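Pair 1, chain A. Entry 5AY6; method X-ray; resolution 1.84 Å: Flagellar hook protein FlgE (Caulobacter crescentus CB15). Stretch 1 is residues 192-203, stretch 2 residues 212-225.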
# COMPACT_ATOMS: atom_id res chain seq x y z
N GLY A 192 7.81 -1.92 5.27
CA GLY A 192 9.15 -1.38 5.25
C GLY A 192 9.38 -0.44 6.42
O GLY A 192 8.43 0.07 7.01
N PRO A 193 10.66 -0.21 6.77
CA PRO A 193 10.99 0.71 7.86
C PRO A 193 10.58 2.15 7.55
O PRO A 193 10.91 2.65 6.48
CB PRO A 193 12.51 0.59 7.98
CG PRO A 193 12.96 0.06 6.66
CD PRO A 193 11.86 -0.82 6.17
N ASN A 194 9.86 2.77 8.48
CA ASN A 194 9.44 4.16 8.36
C ASN A 194 8.60 4.41 7.11
O ASN A 194 8.59 5.51 6.56
CB ASN A 194 10.66 5.08 8.36
CG ASN A 194 11.48 4.92 9.62
OD1 ASN A 194 10.95 5.03 10.73
ND2 ASN A 194 12.76 4.64 9.46
N GLN A 195 7.89 3.37 6.70
CA GLN A 195 7.15 3.38 5.45
C GLN A 195 5.66 3.24 5.70
O GLN A 195 5.24 2.44 6.53
CB GLN A 195 7.65 2.25 4.55
CG GLN A 195 6.84 2.04 3.30
CD GLN A 195 7.13 0.71 2.66
OE1 GLN A 195 6.64 -0.33 3.12
NE2 GLN A 195 7.94 0.71 1.61
N TRP A 196 4.86 4.03 5.00
CA TRP A 196 3.41 3.98 5.13
C TRP A 196 2.75 3.94 3.75
O TRP A 196 3.28 4.50 2.79
CB TRP A 196 2.90 5.19 5.92
CG TRP A 196 3.37 5.24 7.36
CD1 TRP A 196 4.65 5.43 7.80
CD2 TRP A 196 2.56 5.11 8.53
NE1 TRP A 196 4.69 5.41 9.17
CE2 TRP A 196 3.42 5.22 9.65
CE3 TRP A 196 1.19 4.91 8.75
CZ2 TRP A 196 2.95 5.13 10.96
CZ3 TRP A 196 0.73 4.82 10.05
CH2 TRP A 196 1.61 4.93 11.14
N TYR A 197 1.61 3.26 3.65
CA TYR A 197 0.81 3.28 2.42
C TYR A 197 -0.29 4.32 2.58
O TYR A 197 -1.01 4.33 3.58
CB TYR A 197 0.19 1.90 2.13
CG TYR A 197 1.20 0.81 1.86
CD1 TYR A 197 2.50 1.11 1.47
CD2 TYR A 197 0.85 -0.53 1.99
CE1 TYR A 197 3.42 0.11 1.21
CE2 TYR A 197 1.77 -1.54 1.74
CZ TYR A 197 3.05 -1.21 1.35
OH TYR A 197 3.97 -2.20 1.09
N ALA A 198 -0.41 5.22 1.60
CA ALA A 198 -1.32 6.35 1.73
C ALA A 198 -2.30 6.46 0.57
O ALA A 198 -2.00 6.08 -0.56
CB ALA A 198 -0.53 7.64 1.86
N GLU A 199 -3.49 6.97 0.87
CA GLU A 199 -4.46 7.32 -0.16
C GLU A 199 -5.05 8.69 0.14
O GLU A 199 -5.29 9.04 1.30
CB GLU A 199 -5.59 6.28 -0.25
CG GLU A 199 -5.11 4.88 -0.56
CD GLU A 199 -6.21 3.83 -0.45
OE1 GLU A 199 -7.38 4.13 -0.78
OE2 GLU A 199 -5.89 2.70 -0.04
N LEU A 200 -5.25 9.47 -0.91
CA LEU A 200 -6.07 10.66 -0.82
C LEU A 200 -7.43 10.30 -1.41
O LEU A 200 -7.50 9.61 -2.42
CB LEU A 200 -5.43 11.84 -1.56
CG LEU A 200 -4.29 12.52 -0.80
CD1 LEU A 200 -3.54 13.46 -1.73
CD2 LEU A 200 -4.83 13.27 0.40
N ARG A 201 -8.50 10.75 -0.77
CA ARG A 201 -9.84 10.36 -1.21
C ARG A 201 -10.88 11.41 -0.86
O ARG A 201 -10.82 12.03 0.20
CB ARG A 201 -10.23 9.01 -0.60
CG ARG A 201 -10.27 9.01 0.93
CD ARG A 201 -10.50 7.61 1.51
NE ARG A 201 -10.70 7.65 2.95
CZ ARG A 201 -11.85 7.96 3.54
NH1 ARG A 201 -12.91 8.25 2.80
NH2 ARG A 201 -11.96 7.97 4.86
N ALA A 202 -11.82 11.61 -1.77
CA ALA A 202 -13.01 12.41 -1.50
C ALA A 202 -14.07 11.49 -0.92
O ALA A 202 -13.88 10.28 -0.88
CB ALA A 202 -13.51 13.08 -2.77
N LYS A 203 -15.17 12.07 -0.46
CA LYS A 203 -16.29 11.28 0.02
C LYS A 203 -16.81 10.40 -1.12
O LYS A 203 -16.94 10.88 -2.25
CB LYS A 203 -17.40 12.18 0.57
CG LYS A 203 -18.66 11.45 1.00
CD LYS A 203 -19.57 12.35 1.83
CE LYS A 203 -20.83 11.61 2.27
NZ LYS A 203 -21.58 12.34 3.33
N ASN A 212 -15.82 4.95 -5.09
CA ASN A 212 -15.29 4.97 -3.72
C ASN A 212 -14.60 6.28 -3.35
O ASN A 212 -14.19 6.47 -2.19
CB ASN A 212 -14.32 3.79 -3.50
CG ASN A 212 -13.06 3.88 -4.36
OD1 ASN A 212 -12.79 4.89 -5.01
ND2 ASN A 212 -12.28 2.81 -4.35
N GLY A 213 -14.47 7.18 -4.32
CA GLY A 213 -13.93 8.50 -4.06
C GLY A 213 -12.42 8.65 -4.06
O GLY A 213 -11.90 9.73 -3.76
N GLN A 214 -11.70 7.59 -4.39
CA GLN A 214 -10.24 7.66 -4.39
C GLN A 214 -9.70 8.70 -5.38
O GLN A 214 -10.13 8.77 -6.54
CB GLN A 214 -9.63 6.29 -4.70
CG GLN A 214 -8.16 6.18 -4.33
CD GLN A 214 -7.57 4.84 -4.71
OE1 GLN A 214 -7.24 4.61 -5.87
NE2 GLN A 214 -7.42 3.96 -3.73
N ILE A 215 -8.75 9.50 -4.90
CA ILE A 215 -8.14 10.57 -5.68
C ILE A 215 -6.75 10.14 -6.16
O ILE A 215 -6.41 10.30 -7.33
CB ILE A 215 -8.04 11.86 -4.85
CG1 ILE A 215 -9.44 12.40 -4.55
CG2 ILE A 215 -7.19 12.92 -5.56
CD1 ILE A 215 -9.45 13.53 -3.54
N SER A 216 -5.96 9.60 -5.24
CA SER A 216 -4.61 9.15 -5.57
C SER A 216 -4.07 8.23 -4.49
O SER A 216 -4.61 8.15 -3.39
CB SER A 216 -3.67 10.34 -5.74
OG SER A 216 -3.49 10.99 -4.50
N THR A 217 -2.99 7.52 -4.81
CA THR A 217 -2.36 6.63 -3.84
C THR A 217 -0.86 6.80 -3.90
O THR A 217 -0.33 7.30 -4.90
CB THR A 217 -2.71 5.15 -4.10
OG1 THR A 217 -2.06 4.71 -5.30
CG2 THR A 217 -4.21 4.96 -4.25
N GLY A 218 -0.17 6.40 -2.84
CA GLY A 218 1.27 6.53 -2.82
C GLY A 218 1.90 5.95 -1.57
O GLY A 218 1.23 5.76 -0.55
N ILE A 219 3.19 5.66 -1.67
CA ILE A 219 3.97 5.22 -0.53
C ILE A 219 4.73 6.41 0.05
O ILE A 219 5.45 7.10 -0.66
CB ILE A 219 4.95 4.10 -0.92
CG1 ILE A 219 4.19 2.93 -1.52
CG2 ILE A 219 5.76 3.66 0.29
CD1 ILE A 219 5.07 1.78 -1.98
N ILE A 220 4.53 6.65 1.34
CA ILE A 220 5.18 7.76 2.02
C ILE A 220 6.34 7.23 2.85
O ILE A 220 6.20 6.21 3.53
CB ILE A 220 4.19 8.55 2.90
CG1 ILE A 220 3.14 9.24 2.03
CG2 ILE A 220 4.91 9.58 3.75
CD1 ILE A 220 2.11 10.03 2.83
N GLU A 221 7.48 7.92 2.79
CA GLU A 221 8.65 7.51 3.56
C GLU A 221 9.06 8.58 4.56
O GLU A 221 8.93 9.78 4.30
CB GLU A 221 9.83 7.20 2.63
CG GLU A 221 9.58 6.07 1.65
CD GLU A 221 9.89 4.69 2.23
OE1 GLU A 221 9.72 4.50 3.45
OE2 GLU A 221 10.31 3.81 1.46
N PHE A 222 9.54 8.15 5.72
CA PHE A 222 10.09 9.07 6.70
C PHE A 222 11.55 8.76 6.96
O PHE A 222 12.03 7.66 6.67
CB PHE A 222 9.29 9.01 8.01
CG PHE A 222 7.87 9.48 7.87
CD1 PHE A 222 6.86 8.60 7.54
CD2 PHE A 222 7.55 10.81 8.09
CE1 PHE A 222 5.55 9.03 7.43
CE2 PHE A 222 6.25 11.25 7.97
CZ PHE A 222 5.25 10.36 7.64
N THR A 223 12.28 9.73 7.51
CA THR A 223 13.66 9.48 7.92
C THR A 223 13.65 8.71 9.24
O THR A 223 12.61 8.58 9.89
CB THR A 223 14.45 10.78 8.09
OG1 THR A 223 13.93 11.52 9.20
CG2 THR A 223 14.37 11.63 6.83
N THR A 224 14.82 8.20 9.63
CA THR A 224 14.94 7.49 10.90
C THR A 224 14.65 8.40 12.08
O THR A 224 14.42 7.93 13.20
CB THR A 224 16.35 6.88 11.05
OG1 THR A 224 17.33 7.88 10.76
CG2 THR A 224 16.53 5.71 10.10
N ASP A 225 14.64 9.71 11.84
CA ASP A 225 14.35 10.69 12.88
C ASP A 225 12.89 11.13 12.85
O ASP A 225 12.48 12.00 13.62
CB ASP A 225 15.27 11.91 12.73
CG ASP A 225 16.74 11.54 12.78
OD1 ASP A 225 17.10 10.56 13.47
OD2 ASP A 225 17.55 12.25 12.14
O HOH W 1 -13.50 7.71 0.07

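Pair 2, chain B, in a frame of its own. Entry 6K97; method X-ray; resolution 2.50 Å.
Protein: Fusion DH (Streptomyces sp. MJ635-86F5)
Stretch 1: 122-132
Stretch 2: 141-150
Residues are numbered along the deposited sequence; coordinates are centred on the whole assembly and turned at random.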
# COMPACT_ATOMS: atom_id res chain seq x y z
N PRO B 122 -10.31 -4.09 20.06
CA PRO B 122 -10.34 -3.48 21.38
C PRO B 122 -9.24 -4.01 22.30
O PRO B 122 -8.77 -3.29 23.17
CB PRO B 122 -11.73 -3.86 21.93
CG PRO B 122 -12.57 -4.02 20.71
CD PRO B 122 -11.63 -4.64 19.70
N SER B 123 -8.82 -5.24 22.12
CA SER B 123 -7.69 -5.78 22.89
C SER B 123 -6.35 -5.37 22.30
O SER B 123 -5.33 -5.65 22.89
CB SER B 123 -7.78 -7.33 22.95
OG SER B 123 -7.58 -7.89 21.63
N GLY B 124 -6.32 -4.81 21.09
CA GLY B 124 -5.04 -4.44 20.42
C GLY B 124 -4.47 -5.44 19.42
O GLY B 124 -3.42 -5.21 18.84
N ALA B 125 -5.14 -6.57 19.23
CA ALA B 125 -4.72 -7.58 18.27
C ALA B 125 -5.12 -7.18 16.85
O ALA B 125 -6.17 -6.58 16.64
CB ALA B 125 -5.32 -8.93 18.61
N ARG B 126 -4.27 -7.57 15.90
CA ARG B 126 -4.43 -7.26 14.49
C ARG B 126 -4.23 -8.51 13.64
O ARG B 126 -3.35 -9.26 13.90
CB ARG B 126 -3.40 -6.24 14.08
CG ARG B 126 -3.49 -4.89 14.80
CD ARG B 126 -2.22 -4.10 14.53
NE ARG B 126 -2.20 -2.76 15.10
CZ ARG B 126 -2.62 -1.68 14.47
NH1 ARG B 126 -3.10 -1.74 13.24
NH2 ARG B 126 -2.52 -0.53 15.05
N SER B 127 -5.02 -8.69 12.60
CA SER B 127 -4.73 -9.75 11.66
C SER B 127 -3.46 -9.37 10.85
O SER B 127 -3.11 -8.20 10.69
CB SER B 127 -5.88 -9.89 10.71
OG SER B 127 -5.80 -8.80 9.80
N LEU B 128 -2.79 -10.36 10.34
CA LEU B 128 -1.59 -10.17 9.54
C LEU B 128 -1.60 -11.21 8.40
O LEU B 128 -1.93 -12.34 8.65
CB LEU B 128 -0.33 -10.34 10.40
CG LEU B 128 0.99 -10.21 9.65
CD1 LEU B 128 2.04 -9.49 10.48
CD2 LEU B 128 1.54 -11.55 9.19
N THR B 129 -1.23 -10.81 7.20
CA THR B 129 -1.07 -11.72 6.06
C THR B 129 0.16 -11.39 5.21
O THR B 129 0.48 -10.22 5.06
CB THR B 129 -2.27 -11.60 5.11
OG1 THR B 129 -3.45 -11.59 5.92
CG2 THR B 129 -2.34 -12.73 4.17
N ILE B 130 0.78 -12.42 4.64
CA ILE B 130 1.94 -12.27 3.76
C ILE B 130 1.69 -13.01 2.46
O ILE B 130 1.25 -14.19 2.43
CB ILE B 130 3.21 -12.80 4.39
CG1 ILE B 130 3.43 -12.19 5.79
CG2 ILE B 130 4.39 -12.49 3.50
CD1 ILE B 130 4.59 -12.79 6.58
N ARG B 131 1.89 -12.31 1.37
CA ARG B 131 1.48 -12.77 0.07
C ARG B 131 2.44 -12.23 -0.99
O ARG B 131 3.16 -11.26 -0.74
CB ARG B 131 0.07 -12.30 -0.26
CG ARG B 131 0.02 -10.79 -0.51
CD ARG B 131 -1.32 -10.24 -0.87
NE ARG B 131 -1.21 -8.81 -1.16
CZ ARG B 131 -2.21 -8.05 -1.62
NH1 ARG B 131 -1.99 -6.76 -1.84
NH2 ARG B 131 -3.42 -8.55 -1.89
N SER B 132 2.47 -12.88 -2.15
CA SER B 132 3.34 -12.46 -3.24
C SER B 132 2.76 -12.91 -4.57
O SER B 132 1.79 -13.70 -4.63
CB SER B 132 4.75 -13.04 -3.12
OG SER B 132 4.79 -14.43 -3.43
N VAL B 141 -0.51 -15.02 -4.12
CA VAL B 141 -0.43 -16.28 -3.42
C VAL B 141 -0.15 -15.96 -1.97
O VAL B 141 0.75 -15.20 -1.67
CB VAL B 141 0.72 -17.13 -3.95
CG1 VAL B 141 0.79 -18.45 -3.20
CG2 VAL B 141 0.53 -17.35 -5.45
N GLU B 142 -0.95 -16.53 -1.08
CA GLU B 142 -0.82 -16.34 0.36
C GLU B 142 0.19 -17.35 0.93
O GLU B 142 0.02 -18.54 0.74
CB GLU B 142 -2.18 -16.48 1.05
CG GLU B 142 -2.08 -16.18 2.56
CD GLU B 142 -3.42 -16.14 3.31
OE1 GLU B 142 -4.20 -15.18 3.10
OE2 GLU B 142 -3.66 -17.05 4.14
N HIS B 143 1.27 -16.85 1.55
CA HIS B 143 2.28 -17.69 2.15
C HIS B 143 2.13 -17.80 3.67
O HIS B 143 2.50 -18.80 4.27
CB HIS B 143 3.68 -17.13 1.83
CG HIS B 143 3.92 -16.93 0.36
ND1 HIS B 143 3.88 -17.96 -0.54
CD2 HIS B 143 4.14 -15.79 -0.36
CE1 HIS B 143 4.09 -17.47 -1.76
NE2 HIS B 143 4.24 -16.16 -1.67
N ALA B 144 1.57 -16.78 4.30
CA ALA B 144 1.40 -16.83 5.75
C ALA B 144 0.31 -15.95 6.20
O ALA B 144 0.01 -14.92 5.57
CB ALA B 144 2.68 -16.44 6.44
N ASP B 145 -0.30 -16.34 7.31
CA ASP B 145 -1.16 -15.40 8.03
C ASP B 145 -1.18 -15.68 9.52
O ASP B 145 -0.67 -16.71 10.00
CB ASP B 145 -2.56 -15.37 7.41
CG ASP B 145 -3.26 -16.64 7.46
OD1 ASP B 145 -2.80 -17.60 8.11
OD2 ASP B 145 -4.31 -16.69 6.82
N GLY B 146 -1.73 -14.76 10.26
CA GLY B 146 -1.67 -14.85 11.72
C GLY B 146 -2.09 -13.54 12.33
O GLY B 146 -2.91 -12.82 11.78
N SER B 147 -1.60 -13.30 13.52
CA SER B 147 -1.96 -12.09 14.24
C SER B 147 -0.81 -11.61 15.10
O SER B 147 0.06 -12.40 15.51
CB SER B 147 -3.18 -12.31 15.11
OG SER B 147 -3.06 -13.54 15.75
N ILE B 148 -0.82 -10.31 15.35
CA ILE B 148 0.15 -9.65 16.18
C ILE B 148 -0.61 -8.85 17.24
O ILE B 148 -1.75 -8.52 17.02
CB ILE B 148 1.06 -8.74 15.36
CG1 ILE B 148 0.24 -7.64 14.66
CG2 ILE B 148 1.80 -9.55 14.34
CD1 ILE B 148 1.08 -6.67 13.82
N GLY B 149 0.01 -8.62 18.39
CA GLY B 149 -0.65 -7.91 19.50
C GLY B 149 0.23 -7.88 20.73
O GLY B 149 1.45 -8.07 20.60
N PRO B 150 -0.35 -7.67 21.93
CA PRO B 150 0.34 -7.58 23.25
C PRO B 150 0.88 -8.84 23.87
O PRO B 150 0.20 -9.85 23.76
CB PRO B 150 -0.76 -7.00 24.17
CG PRO B 150 -1.61 -6.20 23.24
CD PRO B 150 -1.69 -7.04 22.01

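Both pairs are antiparallel two-stranded ladders carrying a beta bulge at the same place, and 14 central residues superpose with an RMSD of 0.6 Å over N, CA and C. The strand directions differ by 166° in pair 1 and 145° in pair 2, with closest axis approaches of 4.3 and 4.4 Å. A:Trp196 matches B:Arg126, and each sits in a hydrogen-bonded bridge of the alternating ladder: A:Trp196 N donates to A:Ile220 O at 3.0 Å, and B:Arg126 N to B:Ile148 O at 2.9 Å.

The bulge falls between A:Leu200 and A:Arg201 in pair 1 and between the matching B:Ile130 and B:Arg131 in pair 2. In each, one carbonyl accepts two successive amides: A:Leu200 O takes A:Ile215 N at 2.8 Å and A:Ser216 N at 3.2 Å, while B:Ile130 O takes B:His143 N at 2.8 Å and B:Ala144 N at 3.2 Å. The extra residue, A:Ile215 or B:His143, has a psi of -47° or -28°, well away from the extended values of its neighbours, and this kink lets the two amides converge. Beyond the bulge the ladder resumes: A:Ala202 N reaches A:Gly213 O at 2.7 Å, and B:Ser132 N reaches B:Val141 O at 2.9 Å.

The bulge residues use the shared backbone differently. A:Ile215 makes an apolar contact from CD1 to A:Ala202 CB at 4.2 Å. At the matching positions B:His143 NE2 and B:Ser132 OG lie 2.5 Å apart in a short hydrogen bond at the imidazole edge, so a polar link replaces a methyl contact.

Glycine occupies both matching positions, A:Gly218 and B:Gly146, each in a hydrogen-bonded bridge. Opposite it, pair 1 has A:Ala198, whose CB meets A:Ile220 CD1 at 3.7 Å; pair 2 has the larger B:Leu128, whose CD1 approaches B:Ile148 CG2 at 3.9 Å. The two isoleucines match but differ in chi1, m in A:Ile220 and p in B:Ile148. Next along this face, A:Leu200 CB lies 3.6 Å from A:Ser216 OG, whereas B:Ile130 CD1 packs against B:Ala144 CB at 4.1 Å.

On the other face, A:Gln214 NE2 donates to A:Glu199 OE1 at 3.0 Å, a side-chain bond spanning the strands. The matching B:Glu142 and B:Thr129 make a looser contact, B:Glu142 OE1 to B:Thr129 CG2 at 3.3 Å. A:Tyr197 CD1 rests against A:Ile219 CG1 at 3.9 Å, where pair 2 has two small polar residues, B:Ser127 and B:Ser147. The matched arginines A:Arg201 and B:Arg131 share a p chi1, and their ends lead away from the partner strand; a water accepts from A:Arg201 NH1 at 2.8 Å and donates to A:Ala202 O at 2.8 Å and A:Asn212 O at 2.7 Å.

Pair 1 also gains an aromatic contact: the edge of A:Phe222 meets the face of A:Trp196, with A:Trp196 CD1 and A:Phe222 CE1 3.7 Å apart. It buries 964 Å² between its stretches, against 765 Å² in pair 2.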